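Endoglucanase EG-II (Hypocrea jecorina, PDB 3QR3) catalyses the internal cleavage of beta-1,4-glucosidic bonds in cellulose, working as a TIM-barrel endoglucanase of glycoside hydrolase family 5. Local coordinates at residues A[4-9]-A[288-293]; A[97-102]-A[141-146]; A[112-117]-A[151-156]; A[131-136]-A[172-177]; A[217-222]-A[258-263]. One frame throughout, in Å; residues are numbered along the deposited sequence. Where two conformers were deposited one is given.

Contact 1: residues A[4-9]-A[288-293]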
# COMPACT_ATOMS: atom_id res chain seq x y z
N ARG A 4 14.05 -5.16 4.17
CA ARG A 4 14.34 -3.84 4.71
C ARG A 4 13.14 -3.21 5.45
O ARG A 4 13.30 -2.62 6.51
CB ARG A 4 14.82 -2.93 3.58
CG ARG A 4 15.22 -1.55 4.03
CD ARG A 4 15.85 -0.77 2.90
NE ARG A 4 16.01 0.62 3.30
CZ ARG A 4 16.30 1.61 2.47
NH1 ARG A 4 16.48 1.37 1.18
NH2 ARG A 4 16.42 2.84 2.95
N PHE A 5 11.95 -3.36 4.88
CA PHE A 5 10.78 -2.67 5.41
C PHE A 5 9.73 -3.62 5.97
O PHE A 5 9.34 -4.60 5.34
CB PHE A 5 10.18 -1.77 4.33
CG PHE A 5 11.11 -0.70 3.84
CD1 PHE A 5 11.62 0.24 4.73
CD2 PHE A 5 11.47 -0.63 2.51
CE1 PHE A 5 12.48 1.22 4.29
CE2 PHE A 5 12.33 0.36 2.06
CZ PHE A 5 12.83 1.29 2.95
N ALA A 6 9.31 -3.34 7.20
CA ALA A 6 8.25 -4.09 7.86
C ALA A 6 7.32 -3.05 8.43
O ALA A 6 7.78 -2.09 9.06
CB ALA A 6 8.82 -4.94 8.99
N GLY A 7 6.03 -3.20 8.18
CA GLY A 7 5.07 -2.26 8.72
C GLY A 7 3.64 -2.68 8.48
O GLY A 7 3.35 -3.86 8.25
N VAL A 8 2.74 -1.70 8.52
CA VAL A 8 1.32 -1.98 8.46
C VAL A 8 0.58 -0.86 7.73
O VAL A 8 1.06 0.28 7.64
CB VAL A 8 0.71 -2.12 9.86
CG1 VAL A 8 1.49 -3.14 10.69
CG2 VAL A 8 0.70 -0.78 10.54
N ASN A 9 -0.59 -1.20 7.20
CA ASN A 9 -1.50 -0.22 6.63
C ASN A 9 -2.27 0.49 7.73
O ASN A 9 -2.86 -0.17 8.58
CB ASN A 9 -2.49 -0.95 5.73
CG ASN A 9 -1.90 -1.28 4.37
OD1 ASN A 9 -2.08 -0.52 3.43
ND2 ASN A 9 -1.21 -2.40 4.27
N LEU A 288 11.74 -6.20 -0.76
CA LEU A 288 12.11 -4.99 -0.03
C LEU A 288 11.34 -4.85 1.28
O LEU A 288 11.77 -4.13 2.18
CB LEU A 288 11.87 -3.74 -0.88
CG LEU A 288 13.06 -3.22 -1.67
CD1 LEU A 288 12.68 -1.99 -2.49
CD2 LEU A 288 14.21 -2.90 -0.73
N GLY A 289 10.20 -5.52 1.39
CA GLY A 289 9.43 -5.42 2.61
C GLY A 289 8.05 -6.05 2.56
O GLY A 289 7.61 -6.56 1.53
N TYR A 290 7.38 -6.02 3.70
CA TYR A 290 6.00 -6.48 3.81
C TYR A 290 5.20 -5.49 4.64
O TYR A 290 5.74 -4.88 5.57
CB TYR A 290 5.91 -7.88 4.43
CG TYR A 290 6.45 -7.98 5.84
CD1 TYR A 290 5.67 -7.65 6.94
CD2 TYR A 290 7.75 -8.42 6.06
CE1 TYR A 290 6.18 -7.75 8.24
CE2 TYR A 290 8.27 -8.53 7.34
CZ TYR A 290 7.48 -8.19 8.43
OH TYR A 290 8.02 -8.31 9.69
N VAL A 291 3.92 -5.34 4.31
CA VAL A 291 3.04 -4.43 5.03
C VAL A 291 1.71 -5.11 5.37
O VAL A 291 0.98 -5.52 4.48
CB VAL A 291 2.75 -3.15 4.20
CG1 VAL A 291 2.06 -2.10 5.06
CG2 VAL A 291 4.05 -2.58 3.62
N GLY A 292 1.41 -5.22 6.65
CA GLY A 292 0.22 -5.93 7.09
C GLY A 292 -1.05 -5.12 6.87
O GLY A 292 -1.00 -3.89 6.88
N TRP A 293 -2.16 -5.82 6.67
CA TRP A 293 -3.50 -5.20 6.59
C TRP A 293 -4.39 -5.81 7.68
O TRP A 293 -4.58 -7.02 7.71
CB TRP A 293 -4.14 -5.45 5.21
CG TRP A 293 -5.49 -4.78 5.05
CD1 TRP A 293 -6.71 -5.27 5.43
CD2 TRP A 293 -5.75 -3.49 4.47
NE1 TRP A 293 -7.70 -4.37 5.13
CE2 TRP A 293 -7.14 -3.27 4.54
CE3 TRP A 293 -4.93 -2.49 3.91
CZ2 TRP A 293 -7.74 -2.10 4.06
CZ3 TRP A 293 -5.53 -1.34 3.42
CH2 TRP A 293 -6.93 -1.15 3.51
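Strand 5-9 and strand 288-292 run parallel side by side, the first strand of the chain meeting the last and so closing the eight-stranded barrel of this TIM-barrel enzyme. The side chain of Asn9 does the most specific work. Its CG lies anti to the carbonyl carbon (chi1 -80°), which turns the amide back over the partner strand, and ND2 reaches Gly292 O at 3.0 Å in an almost straight bond. That oxygen already takes Asn9 N at 2.7 Å, nearly along the C=O axis, whereas ND2 comes from above the carbonyl plane, so two donors of one residue grip it from different directions. Asparagine suits the place because its amide also has an acceptor: OD1 takes a bond from Arg61, and ND2 gives a further one to Thr259 O. Beside it the Trp293 indole, its CG anti to the backbone N, presents its rim, with CE3 3.3 Å from Asn9 CG and the amide and ring planes 59° apart. Val291 comes across the Asn9 side chain, its CG1 3.4 Å from ND2.

Nearer the start of the strands, Tyr290 adopts the crowded rotamer (chi1 61°), which lays its ring over Ala6. Ala6 CA stands 4.3 Å from the ring centroid in a CH-pi contact, and Ala6 CB is 3.6 Å from Tyr290 CZ; a methyl fits where a longer side chain would meet the ring. The Tyr290 hydroxyl bonds Leu325 O. The chemistry thus grades from greasy packing at Tyr290 to a dense polar network at Asn9, which would hold that amide in one orientation.

Contact 2: residues A[97-102]-A[141-146]. With SO4 (sulfate ion), chain E.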
# COMPACT_ATOMS: atom_id res chain seq x y z
N GLY A 97 10.80 8.64 11.25
CA GLY A 97 11.90 8.09 10.47
C GLY A 97 11.49 6.98 9.51
O GLY A 97 12.32 6.40 8.81
N ALA A 98 10.20 6.67 9.48
CA ALA A 98 9.70 5.60 8.60
C ALA A 98 9.59 6.07 7.16
O ALA A 98 9.62 7.27 6.88
CB ALA A 98 8.34 5.10 9.09
N TYR A 99 9.49 5.11 6.25
CA TYR A 99 9.04 5.36 4.88
C TYR A 99 7.53 5.32 4.88
O TYR A 99 6.92 4.57 5.64
CB TYR A 99 9.58 4.28 3.95
CG TYR A 99 10.96 4.58 3.45
CD1 TYR A 99 12.06 4.49 4.29
CD2 TYR A 99 11.18 4.95 2.13
CE1 TYR A 99 13.34 4.76 3.83
CE2 TYR A 99 12.44 5.23 1.66
CZ TYR A 99 13.52 5.13 2.52
OH TYR A 99 14.79 5.40 2.05
N CYS A 100 6.92 6.13 4.02
CA CYS A 100 5.48 6.30 4.03
C CYS A 100 4.89 6.17 2.64
O CYS A 100 5.16 6.99 1.75
CB CYS A 100 5.11 7.66 4.63
SG CYS A 100 3.85 7.54 5.93
N ILE A 101 4.07 5.13 2.45
CA ILE A 101 3.48 4.86 1.15
C ILE A 101 2.15 5.57 0.98
O ILE A 101 1.18 5.30 1.72
CB ILE A 101 3.28 3.36 0.90
CG1 ILE A 101 4.59 2.59 1.10
CG2 ILE A 101 2.72 3.12 -0.50
CD1 ILE A 101 4.43 1.08 1.00
N VAL A 102 2.11 6.50 0.04
CA VAL A 102 0.87 7.18 -0.33
C VAL A 102 0.16 6.25 -1.30
O VAL A 102 0.67 5.97 -2.39
CB VAL A 102 1.17 8.54 -0.98
CG1 VAL A 102 -0.11 9.17 -1.58
CG2 VAL A 102 1.80 9.48 0.03
N ARG A 141 11.54 9.96 1.68
CA ARG A 141 10.98 8.76 2.32
C ARG A 141 9.48 8.59 2.04
O ARG A 141 8.84 7.68 2.56
CB ARG A 141 11.28 8.73 3.82
CG ARG A 141 12.72 8.33 4.15
CD ARG A 141 13.00 8.34 5.66
NE ARG A 141 13.12 9.69 6.19
CZ ARG A 141 12.26 10.25 7.03
NH1 ARG A 141 11.19 9.57 7.44
NH2 ARG A 141 12.46 11.49 7.46
N VAL A 142 8.94 9.47 1.20
CA VAL A 142 7.60 9.27 0.68
C VAL A 142 7.70 8.28 -0.48
O VAL A 142 8.56 8.41 -1.36
CB VAL A 142 6.96 10.59 0.23
CG1 VAL A 142 5.68 10.34 -0.56
CG2 VAL A 142 6.69 11.48 1.43
N TRP A 143 6.85 7.27 -0.47
CA TRP A 143 6.89 6.20 -1.46
C TRP A 143 5.60 6.35 -2.27
O TRP A 143 4.52 6.43 -1.67
CB TRP A 143 6.94 4.86 -0.71
CG TRP A 143 6.99 3.63 -1.55
CD1 TRP A 143 6.19 3.33 -2.62
CD2 TRP A 143 7.88 2.52 -1.38
NE1 TRP A 143 6.55 2.10 -3.14
CE2 TRP A 143 7.58 1.59 -2.39
CE3 TRP A 143 8.91 2.23 -0.48
CZ2 TRP A 143 8.26 0.38 -2.52
CZ3 TRP A 143 9.58 1.04 -0.60
CH2 TRP A 143 9.26 0.12 -1.62
N PHE A 144 5.70 6.41 -3.60
CA PHE A 144 4.51 6.68 -4.43
C PHE A 144 3.78 5.40 -4.84
O PHE A 144 4.21 4.68 -5.74
CB PHE A 144 4.89 7.52 -5.66
CG PHE A 144 5.46 8.88 -5.33
CD1 PHE A 144 4.63 9.97 -5.15
CD2 PHE A 144 6.83 9.06 -5.19
CE1 PHE A 144 5.15 11.22 -4.84
CE2 PHE A 144 7.35 10.31 -4.89
CZ PHE A 144 6.51 11.39 -4.70
N GLY A 145 2.67 5.11 -4.15
CA GLY A 145 1.87 3.92 -4.40
C GLY A 145 0.81 4.18 -5.45
O GLY A 145 -0.37 4.48 -5.15
N ILE A 146 1.23 4.06 -6.70
CA ILE A 146 0.46 4.53 -7.85
C ILE A 146 -1.03 4.17 -7.83
O ILE A 146 -1.88 5.02 -8.10
CB ILE A 146 1.11 4.04 -9.16
CG1 ILE A 146 2.45 4.76 -9.36
CG2 ILE A 146 0.20 4.28 -10.36
CD1 ILE A 146 3.12 4.49 -10.73
S SO4 E . 15.30 12.55 5.08
O1 SO4 E . 15.07 12.56 6.53
O2 SO4 E . 14.63 13.69 4.45
O3 SO4 E . 16.72 12.65 4.80
O4 SO4 E . 14.75 11.32 4.52
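A single arginine serves two masters here: Arg141 holds a backbone carbonyl of the neighbouring segment and a sulfate ion at the same time. The two segments carry adjacent parallel strands of the TIM barrel, 99-102 and 142-145. With CG anti to the carbonyl carbon (chi1 -77°), Arg141 lays CG over one face of the Tyr99 ring, 3.7 Å from the centroid; the bend at chi3 (-74°) then carries the guanidinium, at 78° to that ring, to Ala98 O and the sulfate. NH1 donates to Ala98 O at 2.8 Å and also to Leu94 O. The opposite flank goes to the sulfate, probably from the crystallisation liquor, with NE 2.8 Å from O4 and NH2 bonded to O1. An alanine here would lack the methylene that lies on Tyr99 and the NH1 donor, and would probably loosen the start of the strand pair.

Farther along, the chains are tied by bonds such as Trp143 N to Cys100 O, and Cys100 is also joined to Cys93 of helix 80-95 by a disulfide. Gly145 suits its place, since a CB there would run into Val102 O. Ile101 and Trp143 lie side by side on one face of the sheet, and Ile101 CG1 rests over the indole, 3.7 Å from Trp143 CG.

Contact 3: residues A[112-117]-A[151-156]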
# COMPACT_ATOMS: atom_id res chain seq x y z
N GLY A 112 -16.44 3.53 -11.32
CA GLY A 112 -16.78 2.50 -12.27
C GLY A 112 -16.06 2.58 -13.61
O GLY A 112 -16.10 1.63 -14.39
N GLY A 113 -15.41 3.70 -13.89
CA GLY A 113 -14.70 3.88 -15.15
C GLY A 113 -13.21 3.58 -15.01
O GLY A 113 -12.56 4.05 -14.08
N ILE A 114 -12.65 2.81 -15.94
CA ILE A 114 -11.24 2.44 -15.85
C ILE A 114 -10.34 3.53 -16.41
O ILE A 114 -10.55 4.02 -17.51
CB ILE A 114 -10.96 1.14 -16.61
CG1 ILE A 114 -11.70 -0.03 -15.97
CG2 ILE A 114 -9.47 0.86 -16.68
CD1 ILE A 114 -11.77 -1.27 -16.87
N ILE A 115 -9.34 3.93 -15.63
CA ILE A 115 -8.38 4.93 -16.06
C ILE A 115 -7.78 4.55 -17.41
O ILE A 115 -7.20 3.47 -17.56
CB ILE A 115 -7.25 5.10 -15.03
CG1 ILE A 115 -7.79 5.57 -13.68
CG2 ILE A 115 -6.21 6.08 -15.54
CD1 ILE A 115 -6.77 5.36 -12.53
N GLY A 116 -7.95 5.42 -18.40
CA GLY A 116 -7.37 5.23 -19.71
C GLY A 116 -8.08 4.19 -20.56
O GLY A 116 -7.65 3.89 -21.66
N GLN A 117 -9.18 3.65 -20.04
CA GLN A 117 -9.90 2.59 -20.74
C GLN A 117 -11.42 2.79 -20.63
O GLN A 117 -12.17 1.85 -20.36
CB GLN A 117 -9.47 1.21 -20.21
CG GLN A 117 -7.95 1.00 -20.29
CD GLN A 117 -7.46 -0.29 -19.64
OE1 GLN A 117 -8.17 -1.30 -19.58
NE2 GLN A 117 -6.22 -0.26 -19.16
N HIS A 151 -7.70 -4.36 -11.48
CA HIS A 151 -8.27 -5.66 -11.81
C HIS A 151 -9.13 -5.55 -13.06
O HIS A 151 -9.75 -4.52 -13.31
CB HIS A 151 -9.10 -6.20 -10.65
CG HIS A 151 -10.30 -5.35 -10.32
ND1 HIS A 151 -11.54 -5.56 -10.89
CD2 HIS A 151 -10.45 -4.31 -9.47
CE1 HIS A 151 -12.40 -4.68 -10.41
NE2 HIS A 151 -11.77 -3.91 -9.54
N ASP A 152 -9.17 -6.63 -13.83
CA ASP A 152 -9.97 -6.67 -15.04
C ASP A 152 -9.71 -5.45 -15.92
O ASP A 152 -10.64 -4.86 -16.44
CB ASP A 152 -11.45 -6.77 -14.66
CG ASP A 152 -11.72 -7.89 -13.67
OD1 ASP A 152 -11.59 -9.07 -14.07
OD2 ASP A 152 -12.07 -7.60 -12.50
N VAL A 153 -8.44 -5.06 -16.06
CA VAL A 153 -8.08 -4.02 -17.02
C VAL A 153 -7.21 -4.62 -18.13
O VAL A 153 -6.70 -5.73 -17.99
CB VAL A 153 -7.34 -2.84 -16.34
CG1 VAL A 153 -8.15 -2.30 -15.16
CG2 VAL A 153 -5.94 -3.27 -15.89
N ASN A 154 -7.07 -3.89 -19.24
CA ASN A 154 -6.11 -4.25 -20.28
C ASN A 154 -4.72 -3.93 -19.76
O ASN A 154 -4.38 -2.77 -19.55
CB ASN A 154 -6.38 -3.46 -21.57
CG ASN A 154 -5.44 -3.84 -22.71
OD1 ASN A 154 -4.22 -3.77 -22.58
ND2 ASN A 154 -6.02 -4.23 -23.84
N ILE A 155 -3.91 -4.97 -19.53
CA ILE A 155 -2.62 -4.77 -18.90
C ILE A 155 -1.65 -3.95 -19.76
O ILE A 155 -0.78 -3.26 -19.22
CB ILE A 155 -1.95 -6.11 -18.49
CG1 ILE A 155 -0.76 -5.85 -17.56
CG2 ILE A 155 -1.51 -6.90 -19.71
CD1 ILE A 155 -1.12 -5.10 -16.30
N ASN A 156 -1.80 -4.03 -21.08
CA ASN A 156 -0.90 -3.29 -21.96
C ASN A 156 -1.18 -1.80 -21.84
O ASN A 156 -0.27 -0.99 -21.67
CB ASN A 156 -1.07 -3.74 -23.42
CG ASN A 156 -0.81 -5.21 -23.62
OD1 ASN A 156 0.33 -5.67 -23.51
ND2 ASN A 156 -1.87 -5.97 -23.90
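Asn154 OD1 is gripped by three N-H groups: Thr157 N in a clear bond, and Asn156 N and Asn156 ND2 in weak ones, Asn156 N at 2.9 Å. With CG anti to the backbone N (chi1 -178°), the amide is placed at the N-cap, where its oxygen accepts from amides of the first turn of helix 155-171. The backbone of the same residue is held from the other segment. Gln117, extended beyond CG, lays its amide against it so that Asn154 N donates to OE1 at 2.8 Å, in plane and on a lone pair, while NE2 returns a weak bond to Asn154 O. Glutamine suits this place because one end group offers both an acceptor and a donor to the N-H and the C=O of one residue; its amide stands almost perpendicular to that of Asn154 (89°).

Gln117 is delivered there by a type II beta turn from Ile114, closed by Gln117 N on Ile114 O, and Gly116 takes the positive phi that this turn asks of its third residue. Beside the polar pair is a small apolar patch: Ile114 CG2 lies 3.7 Å from Val153 CG1, the two branched side chains crossing obliquely, and Ile114 CD1 lies 3.8 Å from Asp152 O.

Preceding Val153, His151 ND1 makes a nearly straight bond to Asp152 OD2, 2.7 Å long and on its anti lone pair, while NE2 donates to Thr19 O and the ring stacks on Trp186. A capped helix start, braced by a neighbouring loop, follows the fourth barrel strand here, among the loops at the C-terminal ends of the strands that in TIM barrels surround the active site.

Contact 4: residues A[131-136]-A[172-177]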
# COMPACT_ATOMS: atom_id res chain seq x y z
N GLN A 131 0.77 16.50 -8.98
CA GLN A 131 0.60 17.37 -7.83
C GLN A 131 1.17 16.77 -6.55
O GLN A 131 1.84 17.46 -5.79
CB GLN A 131 -0.87 17.71 -7.63
CG GLN A 131 -1.46 18.54 -8.76
CD GLN A 131 -2.91 18.83 -8.52
OE1 GLN A 131 -3.26 19.72 -7.77
NE2 GLN A 131 -3.78 18.05 -9.16
N LEU A 132 0.90 15.49 -6.31
CA LEU A 132 1.46 14.83 -5.14
C LEU A 132 2.99 14.81 -5.19
O LEU A 132 3.65 15.07 -4.20
CB LEU A 132 0.91 13.41 -5.02
CG LEU A 132 -0.58 13.36 -4.67
CD1 LEU A 132 -1.12 11.93 -4.81
CD2 LEU A 132 -0.77 13.89 -3.25
N ALA A 133 3.54 14.52 -6.36
CA ALA A 133 4.98 14.50 -6.53
C ALA A 133 5.59 15.87 -6.26
O ALA A 133 6.62 15.98 -5.61
CB ALA A 133 5.34 14.03 -7.94
N SER A 134 4.95 16.92 -6.78
CA SER A 134 5.42 18.28 -6.53
C SER A 134 5.41 18.59 -5.03
O SER A 134 6.36 19.17 -4.50
CB SER A 134 4.57 19.28 -7.29
OG SER A 134 4.99 20.61 -7.01
N LYS A 135 4.33 18.20 -4.35
CA LYS A 135 4.24 18.45 -2.92
C LYS A 135 5.35 17.73 -2.16
O LYS A 135 5.96 18.28 -1.25
CB LYS A 135 2.88 17.99 -2.37
CG LYS A 135 2.70 18.23 -0.87
CD LYS A 135 1.26 17.97 -0.43
CE LYS A 135 1.05 18.40 1.02
NZ LYS A 135 1.06 19.88 1.17
N TYR A 136 5.63 16.49 -2.55
CA TYR A 136 6.52 15.63 -1.78
C TYR A 136 7.92 15.49 -2.37
O TYR A 136 8.72 14.70 -1.87
CB TYR A 136 5.86 14.26 -1.59
CG TYR A 136 4.66 14.35 -0.69
CD1 TYR A 136 4.80 14.80 0.61
CD2 TYR A 136 3.38 14.04 -1.15
CE1 TYR A 136 3.71 14.91 1.45
CE2 TYR A 136 2.27 14.15 -0.31
CZ TYR A 136 2.45 14.58 0.99
OH TYR A 136 1.38 14.70 1.85
N ALA A 172 8.22 16.16 -12.00
CA ALA A 172 7.79 17.12 -10.98
C ALA A 172 8.87 17.35 -9.93
O ALA A 172 8.69 18.16 -9.02
CB ALA A 172 6.51 16.64 -10.32
N GLY A 173 9.98 16.64 -10.04
CA GLY A 173 11.08 16.82 -9.11
C GLY A 173 11.24 15.72 -8.08
O GLY A 173 12.20 15.73 -7.30
N ALA A 174 10.32 14.76 -8.05
CA ALA A 174 10.43 13.65 -7.10
C ALA A 174 11.33 12.56 -7.68
O ALA A 174 10.85 11.52 -8.15
CB ALA A 174 9.04 13.09 -6.74
N THR A 175 12.63 12.80 -7.63
CA THR A 175 13.58 11.98 -8.35
C THR A 175 14.27 10.96 -7.46
O THR A 175 14.89 10.03 -7.97
CB THR A 175 14.66 12.85 -9.03
OG1 THR A 175 15.33 13.64 -8.04
CG2 THR A 175 14.02 13.77 -10.05
N SER A 176 14.16 11.12 -6.14
CA SER A 176 14.86 10.23 -5.22
C SER A 176 13.98 9.09 -4.70
O SER A 176 14.49 8.11 -4.16
CB SER A 176 15.41 11.02 -4.03
OG SER A 176 14.35 11.46 -3.19
N GLN A 177 12.67 9.21 -4.86
CA GLN A 177 11.73 8.36 -4.14
C GLN A 177 11.49 7.00 -4.80
O GLN A 177 11.63 6.87 -6.01
CB GLN A 177 10.38 9.07 -3.99
CG GLN A 177 10.39 10.27 -3.04
CD GLN A 177 10.83 11.57 -3.71
OE1 GLN A 177 11.34 11.59 -4.83
NE2 GLN A 177 10.63 12.68 -3.00
O HOH W 1 7.06 20.50 -9.23
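The Tyr136 ring has Lys135 CG over the centre of one face, 4.0 Å above its plane, so the lysine's aliphatic part packs against the aromatic surface next to it; the hydroxyl at the far rim bonds Asp87. The second flat group is the Gln177 amide, which has Phe144 of strand 142-145 against its side chain. Gln177 bends at chi2 (86°), and this brings NE2 to carbonyls at and just beyond the end of helix 122-136. NE2 donates to Ala137 O and Gln139 O and stands 3.0 Å from Tyr136 O, while OE1 receives a weak bond from Ser176 N. A glutamine suits this buried place, since its amide has both a donor for the chain leaving the helix and an acceptor for its own loop.

The rest of the contact is small and tight. Ala133 CB meets Ala172 CB at 3.7 Å and Ala174 CB at 4.0 Å, three methyl groups that let the backbones come close. At the solvent side a water joins the segments, 3.0 Å from Ser134 OG and donating to Ala172 O. Gly173, with positive phi, ends helix 155-171 in a Schellman motif, where a side chain would press on the preceding carbonyl oxygen; Ala174 then centres an inverse gamma turn.

The contact therefore joins two neighbouring outer helices of the barrel: 122-136 packs against the exit of 155-171, with Ile169 of the latter touching Ala133 and Ala174, strand 142-145 lying inward, and helix 80-95 meeting Tyr136 and Lys135.

Contact 5: residues A[217-222]-A[258-263]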
# COMPACT_ATOMS: atom_id res chain seq x y z
N ASP A 217 4.91 -3.88 -7.02
CA ASP A 217 4.06 -3.82 -5.82
C ASP A 217 3.05 -4.96 -5.89
O ASP A 217 2.17 -4.94 -6.75
CB ASP A 217 3.33 -2.46 -5.82
CG ASP A 217 2.66 -2.13 -4.51
OD1 ASP A 217 2.19 -3.07 -3.83
OD2 ASP A 217 2.59 -0.92 -4.16
N VAL A 218 3.16 -5.95 -5.00
CA VAL A 218 2.19 -7.05 -5.00
C VAL A 218 1.42 -7.16 -3.69
O VAL A 218 1.86 -6.64 -2.67
CB VAL A 218 2.85 -8.41 -5.31
CG1 VAL A 218 3.37 -8.44 -6.76
CG2 VAL A 218 3.96 -8.71 -4.32
N HIS A 219 0.28 -7.85 -3.74
CA HIS A 219 -0.55 -8.18 -2.59
C HIS A 219 -0.72 -9.69 -2.53
O HIS A 219 -0.69 -10.36 -3.55
CB HIS A 219 -1.94 -7.55 -2.76
CG HIS A 219 -1.96 -6.07 -2.61
ND1 HIS A 219 -3.12 -5.35 -2.45
CD2 HIS A 219 -0.95 -5.16 -2.57
CE1 HIS A 219 -2.84 -4.07 -2.33
NE2 HIS A 219 -1.53 -3.92 -2.39
N LYS A 220 -0.93 -10.23 -1.34
CA LYS A 220 -1.27 -11.64 -1.23
C LYS A 220 -1.88 -11.95 0.12
O LYS A 220 -1.32 -11.60 1.16
CB LYS A 220 -0.05 -12.54 -1.46
CG LYS A 220 -0.39 -13.97 -1.87
CD LYS A 220 -1.18 -14.01 -3.19
CE LYS A 220 -1.57 -15.43 -3.58
NZ LYS A 220 -2.51 -16.08 -2.59
N TYR A 221 -3.05 -12.59 0.10
CA TYR A 221 -3.70 -13.03 1.33
C TYR A 221 -3.56 -14.53 1.52
O TYR A 221 -3.04 -15.24 0.65
CB TYR A 221 -5.17 -12.55 1.37
CG TYR A 221 -5.22 -11.07 1.60
CD1 TYR A 221 -5.02 -10.53 2.86
CD2 TYR A 221 -5.39 -10.19 0.54
CE1 TYR A 221 -5.03 -9.17 3.07
CE2 TYR A 221 -5.39 -8.83 0.74
CZ TYR A 221 -5.21 -8.32 2.01
OH TYR A 221 -5.21 -6.97 2.22
N LEU A 222 -3.98 -15.01 2.68
CA LEU A 222 -3.64 -16.37 3.08
C LEU A 222 -4.87 -17.25 3.25
O LEU A 222 -4.74 -18.42 3.60
CB LEU A 222 -2.78 -16.37 4.35
CG LEU A 222 -1.31 -15.93 4.20
CD1 LEU A 222 -1.19 -14.45 3.83
CD2 LEU A 222 -0.53 -16.23 5.47
N LEU A 258 5.61 -6.33 -0.81
CA LEU A 258 4.28 -6.85 -0.52
C LEU A 258 3.56 -5.81 0.32
O LEU A 258 3.78 -5.73 1.54
CB LEU A 258 4.41 -8.16 0.26
CG LEU A 258 3.16 -8.90 0.73
CD1 LEU A 258 2.30 -9.33 -0.44
CD2 LEU A 258 3.56 -10.11 1.57
N THR A 259 2.70 -5.01 -0.31
CA THR A 259 2.07 -3.87 0.37
C THR A 259 0.75 -4.21 1.06
O THR A 259 0.21 -3.38 1.78
CB THR A 259 1.81 -2.70 -0.58
OG1 THR A 259 1.13 -3.19 -1.74
CG2 THR A 259 3.13 -2.07 -0.98
N GLU A 260 0.24 -5.41 0.82
CA GLU A 260 -0.91 -5.89 1.59
C GLU A 260 -0.82 -7.38 1.84
O GLU A 260 -0.68 -8.17 0.91
CB GLU A 260 -2.24 -5.58 0.90
CG GLU A 260 -2.75 -4.16 1.10
CD GLU A 260 -4.18 -3.97 0.61
OE1 GLU A 260 -4.95 -4.96 0.60
OE2 GLU A 260 -4.53 -2.82 0.25
N THR A 261 -0.89 -7.75 3.11
CA THR A 261 -0.99 -9.15 3.48
C THR A 261 -1.57 -9.18 4.88
O THR A 261 -1.47 -8.19 5.61
CB THR A 261 0.37 -9.88 3.39
OG1 THR A 261 0.16 -11.29 3.54
CG2 THR A 261 1.35 -9.40 4.46
N GLY A 262 -2.21 -10.27 5.26
CA GLY A 262 -2.83 -10.33 6.57
C GLY A 262 -3.60 -11.60 6.81
O GLY A 262 -3.71 -12.43 5.91
N GLY A 263 -4.14 -11.76 8.01
CA GLY A 263 -4.98 -12.88 8.33
C GLY A 263 -5.64 -12.71 9.68
O GLY A 263 -5.41 -11.72 10.38
O HOH W 2 -5.48 -13.61 4.69
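Thr259 OG1 donates to Asp217 OD1 across a very short 2.3 Å, using the syn lone pair of the carboxylate, whose other oxygen accepts from Ser180. Almost as close, Tyr221 OH gives its proton to Glu260 OE1 at 2.6 Å, meeting it from above the carboxylate plane, while OE2 is salt-bridged to Arg61. Two partners on one acid would probably favour its charged form. A phenylalanine in place of Tyr221 would lack that hydroxyl and would probably leave the Glu260 carboxylate less well fixed in rotation. His219 adds a weak bond, NE2 to Thr259 OG1, and through ND1 bonds Glu149.

These residues sit at the C-terminal ends of strands 214-219 and 256-261, a beta-alpha-beta unit of the TIM barrel built through helix 238-251. As in family 5 relatives, Glu260 and Glu149 probably occupy the places of nucleophile and acid/base.

Backbone bonds align the strands: Thr259 N to Val218 O at 3.0 Å and Lys220 N to Glu260 O at 3.1 Å, each nearly along the C=O axis. Glu260 CB lies squarely over the His219 ring, 3.4 Å from its centroid. On the other face of the sheet Leu258 CD1 approaches Val218 CG2 at 4.3 Å. Beyond the strands, Leu222 CD1 touches Thr261 OG1 at 3.4 Å.

Contacts 1, 2 and 5 belong to one barrel sheet. Contacts 1 and 5 are direct neighbours, with centres about 9 Å apart, and share a probable hydrogen bond from Trp293 N to Thr261 O, 2.7 Å. The centres of contacts 1 and 2 are about 11 Å apart, yet they touch, Phe5 CE1 lying 3.3 Å from Tyr99 CD1. Contact 4 covers the outside of contact 2: Phe144 CZ touches Ala174 CB at 3.7 Å. Contact 3 stands apart, its centre about 21 Å from that of contact 5. The probable active site gathers Glu260 and Tyr221 of contact 5 with Trp293 of contact 1; sulfate, probably from the crystallisation liquor, comes within about 3 Å (nearest atoms) of each of the latter two side chains.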